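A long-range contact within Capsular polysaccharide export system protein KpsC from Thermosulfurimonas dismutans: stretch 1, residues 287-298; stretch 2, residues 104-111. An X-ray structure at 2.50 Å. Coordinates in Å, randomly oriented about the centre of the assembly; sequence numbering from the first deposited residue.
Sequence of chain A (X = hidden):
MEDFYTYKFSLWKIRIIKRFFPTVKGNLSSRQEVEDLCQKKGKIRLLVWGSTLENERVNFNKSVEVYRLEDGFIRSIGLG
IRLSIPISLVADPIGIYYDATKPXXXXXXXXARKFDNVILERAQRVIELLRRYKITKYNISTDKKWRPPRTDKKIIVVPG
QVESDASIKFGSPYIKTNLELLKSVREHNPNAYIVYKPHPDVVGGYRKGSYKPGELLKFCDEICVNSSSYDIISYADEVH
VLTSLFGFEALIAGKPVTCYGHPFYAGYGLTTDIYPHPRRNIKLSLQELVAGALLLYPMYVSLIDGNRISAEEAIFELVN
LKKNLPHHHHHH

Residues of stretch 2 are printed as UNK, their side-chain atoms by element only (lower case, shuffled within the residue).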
# COMPACT_ATOMS: atom_id res chain seq x y z
N GLN A 287 11.20 6.79 10.37
CA GLN A 287 12.15 5.71 10.16
C GLN A 287 11.57 4.37 10.61
O GLN A 287 11.78 3.35 9.95
CB GLN A 287 13.45 6.01 10.91
CG GLN A 287 14.17 7.24 10.40
CD GLN A 287 15.28 7.68 11.34
OE1 GLN A 287 15.67 6.95 12.25
NE2 GLN A 287 15.79 8.89 11.12
N GLU A 288 10.85 4.36 11.73
CA GLU A 288 10.20 3.12 12.17
C GLU A 288 9.19 2.65 11.13
O GLU A 288 9.13 1.45 10.82
CB GLU A 288 9.53 3.33 13.52
CG GLU A 288 10.46 3.83 14.62
CD GLU A 288 9.76 4.01 15.95
OE1 GLU A 288 9.60 3.01 16.68
OE2 GLU A 288 9.37 5.15 16.27
N LEU A 289 8.40 3.57 10.58
CA LEU A 289 7.44 3.22 9.54
C LEU A 289 8.15 2.64 8.31
O LEU A 289 7.77 1.59 7.80
CB LEU A 289 6.61 4.44 9.16
CG LEU A 289 5.14 4.29 8.75
CD1 LEU A 289 4.74 5.38 7.76
CD2 LEU A 289 4.82 2.90 8.19
N VAL A 290 9.19 3.33 7.84
CA VAL A 290 9.90 2.90 6.64
C VAL A 290 10.60 1.57 6.88
O VAL A 290 10.52 0.65 6.05
CB VAL A 290 10.88 4.00 6.18
CG1 VAL A 290 11.85 3.45 5.15
CG2 VAL A 290 10.10 5.18 5.62
N ALA A 291 11.29 1.43 8.02
CA ALA A 291 11.98 0.18 8.32
C ALA A 291 11.01 -1.00 8.36
O ALA A 291 11.38 -2.12 7.99
CB ALA A 291 12.72 0.30 9.65
N GLY A 292 9.77 -0.77 8.79
CA GLY A 292 8.79 -1.83 8.85
C GLY A 292 8.09 -2.07 7.53
O GLY A 292 8.00 -3.21 7.07
N ALA A 293 7.60 -1.00 6.90
CA ALA A 293 6.80 -1.14 5.69
C ALA A 293 7.65 -1.47 4.47
O ALA A 293 7.22 -2.25 3.60
CB ALA A 293 5.99 0.13 5.44
N LEU A 294 8.85 -0.90 4.37
CA LEU A 294 9.68 -1.05 3.18
C LEU A 294 10.79 -2.07 3.32
O LEU A 294 11.13 -2.74 2.33
CB LEU A 294 10.30 0.30 2.80
CG LEU A 294 9.36 1.31 2.15
CD1 LEU A 294 10.10 2.59 1.79
CD2 LEU A 294 8.72 0.70 0.92
N LEU A 295 11.37 -2.23 4.51
CA LEU A 295 12.56 -3.06 4.68
C LEU A 295 12.25 -4.48 5.12
O LEU A 295 12.84 -5.43 4.59
CB LEU A 295 13.52 -2.40 5.68
CG LEU A 295 14.55 -1.41 5.12
CD1 LEU A 295 13.91 -0.34 4.25
CD2 LEU A 295 15.35 -0.78 6.25
N LEU A 296 11.35 -4.67 6.08
CA LEU A 296 11.05 -5.99 6.63
C LEU A 296 9.82 -6.64 6.02
O LEU A 296 9.83 -7.85 5.77
CB LEU A 296 10.87 -5.90 8.15
CG LEU A 296 12.10 -5.56 8.99
CD1 LEU A 296 11.70 -5.25 10.42
CD2 LEU A 296 13.10 -6.70 8.94
N TYR A 297 8.76 -5.86 5.77
CA TYR A 297 7.49 -6.45 5.36
C TYR A 297 7.54 -7.07 3.97
O TYR A 297 7.16 -8.25 3.82
CB TYR A 297 6.38 -5.40 5.48
CG TYR A 297 4.98 -5.90 5.18
CD1 TYR A 297 4.43 -6.96 5.88
CD2 TYR A 297 4.20 -5.27 4.22
CE1 TYR A 297 3.15 -7.41 5.62
CE2 TYR A 297 2.91 -5.70 3.95
CZ TYR A 297 2.39 -6.77 4.65
OH TYR A 297 1.11 -7.21 4.39
N PRO A 298 7.98 -6.38 2.91
CA PRO A 298 7.93 -6.96 1.58
C PRO A 298 9.20 -7.71 1.21
O PRO A 298 10.29 -7.45 1.73
CB PRO A 298 7.73 -5.74 0.67
CG PRO A 298 8.03 -4.52 1.54
CD PRO A 298 8.55 -5.02 2.85
N UNK A 104 -2.84 -7.40 10.64
CA UNK A 104 -1.92 -7.69 9.55
C UNK A 104 -0.53 -7.92 10.11
O UNK A 104 -0.20 -7.49 11.22
c UNK A 104 -1.88 -6.54 8.52
o UNK A 104 -1.22 -5.40 9.05
N UNK A 105 0.31 -8.62 9.33
CA UNK A 105 1.68 -8.86 9.77
C UNK A 105 2.50 -7.58 9.78
O UNK A 105 3.42 -7.45 10.60
c UNK A 105 6.25 -11.07 10.21
c UNK A 105 4.84 -10.07 8.56
c UNK A 105 3.72 -10.32 9.34
c UNK A 105 6.10 -10.44 8.99
c UNK A 105 3.89 -10.96 10.56
c UNK A 105 2.34 -9.91 8.87
o UNK A 105 7.51 -11.44 10.64
c UNK A 105 5.15 -11.33 11.00
N UNK A 106 2.20 -6.64 8.89
CA UNK A 106 2.86 -5.33 8.95
C UNK A 106 2.53 -4.63 10.26
O UNK A 106 3.40 -4.01 10.88
c UNK A 106 3.40 -3.47 7.13
c UNK A 106 2.64 -2.24 6.63
c UNK A 106 4.54 -3.06 8.07
c UNK A 106 2.43 -4.48 7.76
N UNK A 107 1.27 -4.72 10.69
CA UNK A 107 0.87 -4.08 11.94
C UNK A 107 1.54 -4.73 13.14
O UNK A 107 1.89 -4.04 14.11
o UNK A 107 -3.36 -2.46 13.91
c UNK A 107 -2.76 -3.23 13.14
o UNK A 107 -3.34 -4.02 12.37
c UNK A 107 -1.24 -3.20 13.13
c UNK A 107 -0.65 -4.12 12.07
N UNK A 108 1.75 -6.05 13.09
CA UNK A 108 2.44 -6.73 14.18
C UNK A 108 3.92 -6.37 14.21
O UNK A 108 4.52 -6.27 15.29
o UNK A 108 -0.92 -7.43 15.01
o UNK A 108 0.28 -8.67 16.36
c UNK A 108 0.82 -8.73 14.04
c UNK A 108 2.27 -8.25 14.07
c UNK A 108 0.00 -8.24 15.22
N UNK A 109 4.53 -6.17 13.04
CA UNK A 109 5.92 -5.74 12.98
C UNK A 109 6.08 -4.38 13.64
O UNK A 109 6.96 -4.16 14.49
c UNK A 109 7.71 -4.91 11.42
c UNK A 109 7.16 -7.19 9.59
c UNK A 109 6.64 -7.14 11.01
c UNK A 109 6.43 -5.72 11.53
N UNK A 110 5.20 -3.43 13.28
CA UNK A 110 5.31 -2.08 13.81
C UNK A 110 4.99 -2.01 15.30
O UNK A 110 5.52 -1.15 16.00
c UNK A 110 4.68 -1.09 11.52
c UNK A 110 4.39 -1.14 13.02
c UNK A 110 6.08 -0.54 11.26
c UNK A 110 3.63 -0.25 10.79
N UNK A 111 4.12 -2.91 15.79
CA UNK A 111 3.81 -2.92 17.22
C UNK A 111 4.95 -3.50 18.03
O UNK A 111 5.37 -2.93 19.04
c UNK A 111 0.85 -4.83 18.94
c UNK A 111 2.18 -4.10 18.90
c UNK A 111 2.51 -3.70 17.46
c UNK A 111 2.15 -2.89 19.84

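Position 104 has two side-chain atoms, one carbon followed by one oxygen. No atom of it comes within 4.5 Å of stretch 1. The oxygen accepts a hydrogen bond from the backbone N of position 107, 3.1 Å away. A short hydroxyl just before a helix is suited to this cap. The residue is Ser-104, and the oxygen is OG.

Position 105 opens the helix. Its side chain is one carbon, then a ring of six carbons bearing one oxygen. Its CB points sideways to stretch 1, and a ring carbon meets the edge of the Tyr-297 ring. The pattern is a tyrosine, Tyr-105. Its CD2 lies 4.1 Å from CD1 of Tyr-297, near the plane of that ring.

Position 106 has four carbons, forked at the second. Its CB points toward stretch 1 and sits over a face of the Tyr-297 ring, 3.6 Å from the centroid and 9° off the normal. This is a CH-pi contact. The fork at the second carbon makes it Leu-106. Its CG is 3.5 Å from CG of Tyr-297. Its CD2 reaches the backbone, 3.6 Å from Gly-292 O and 3.8 Å from Ala-293 CA, while its CD1 is 4.3 Å from Ala-293 CB.

Position 107 has three carbons, the third carrying two oxygens. The CB points away from stretch 1, and nothing there is touched. A carboxylate on a chain of this length is Glu-107. Its OE1 is hydrogen-bonded elsewhere in the structure.

Position 108 has the same atoms: three carbons, with two oxygens on the last. It is out of reach of stretch 1. The residue is Glu-108.

Position 109 has four carbons, forked at the first, with one arm two carbons long. Its CB points toward stretch 1, and its side-chain carbons meet Gly-292, Leu-296 and Tyr-297. Four carbons, forked at CB with one arm two carbons long, make this Ile-109. Its CG2 lies 4.1 Å from Leu-296 CD1 and 4.2 Å from Gly-292 CA. Its CD1 is 4.3 Å from Tyr-297 CA.

Position 110 again has four carbons forked at the second. The CB points sideways, but the end carbons come nearer and meet Glu-288, Leu-289 and Gly-292. This is Leu-110. Its CD2 packs on backbone, 3.7 Å from Glu-288 O and 3.8 Å from Gly-292 CA. Its CD1 is 4.3 Å from Leu-289 CD2.

Position 111 has four carbons, forked at the second, and lies out of reach of stretch 1. It is Leu-111, an exposed residue.

The contact is apolar packing, with no hydrogen bond between the stretches. The helix axes run at 140° and approach to 9.4 Å. Gly-292 allows a close fit: its CA is 6.1 Å from Leu-110 CA, and an ideal CB there would fall 2.3 Å from Leu-110 CD2, a clash. Farther along, Tyr-297 lays its ring against Leu-106, and its OH is hydrogen-bonded elsewhere in the structure. Together the two stretches bury 408 Å².

Stretch 2, residues 104-111: SYLEEILL
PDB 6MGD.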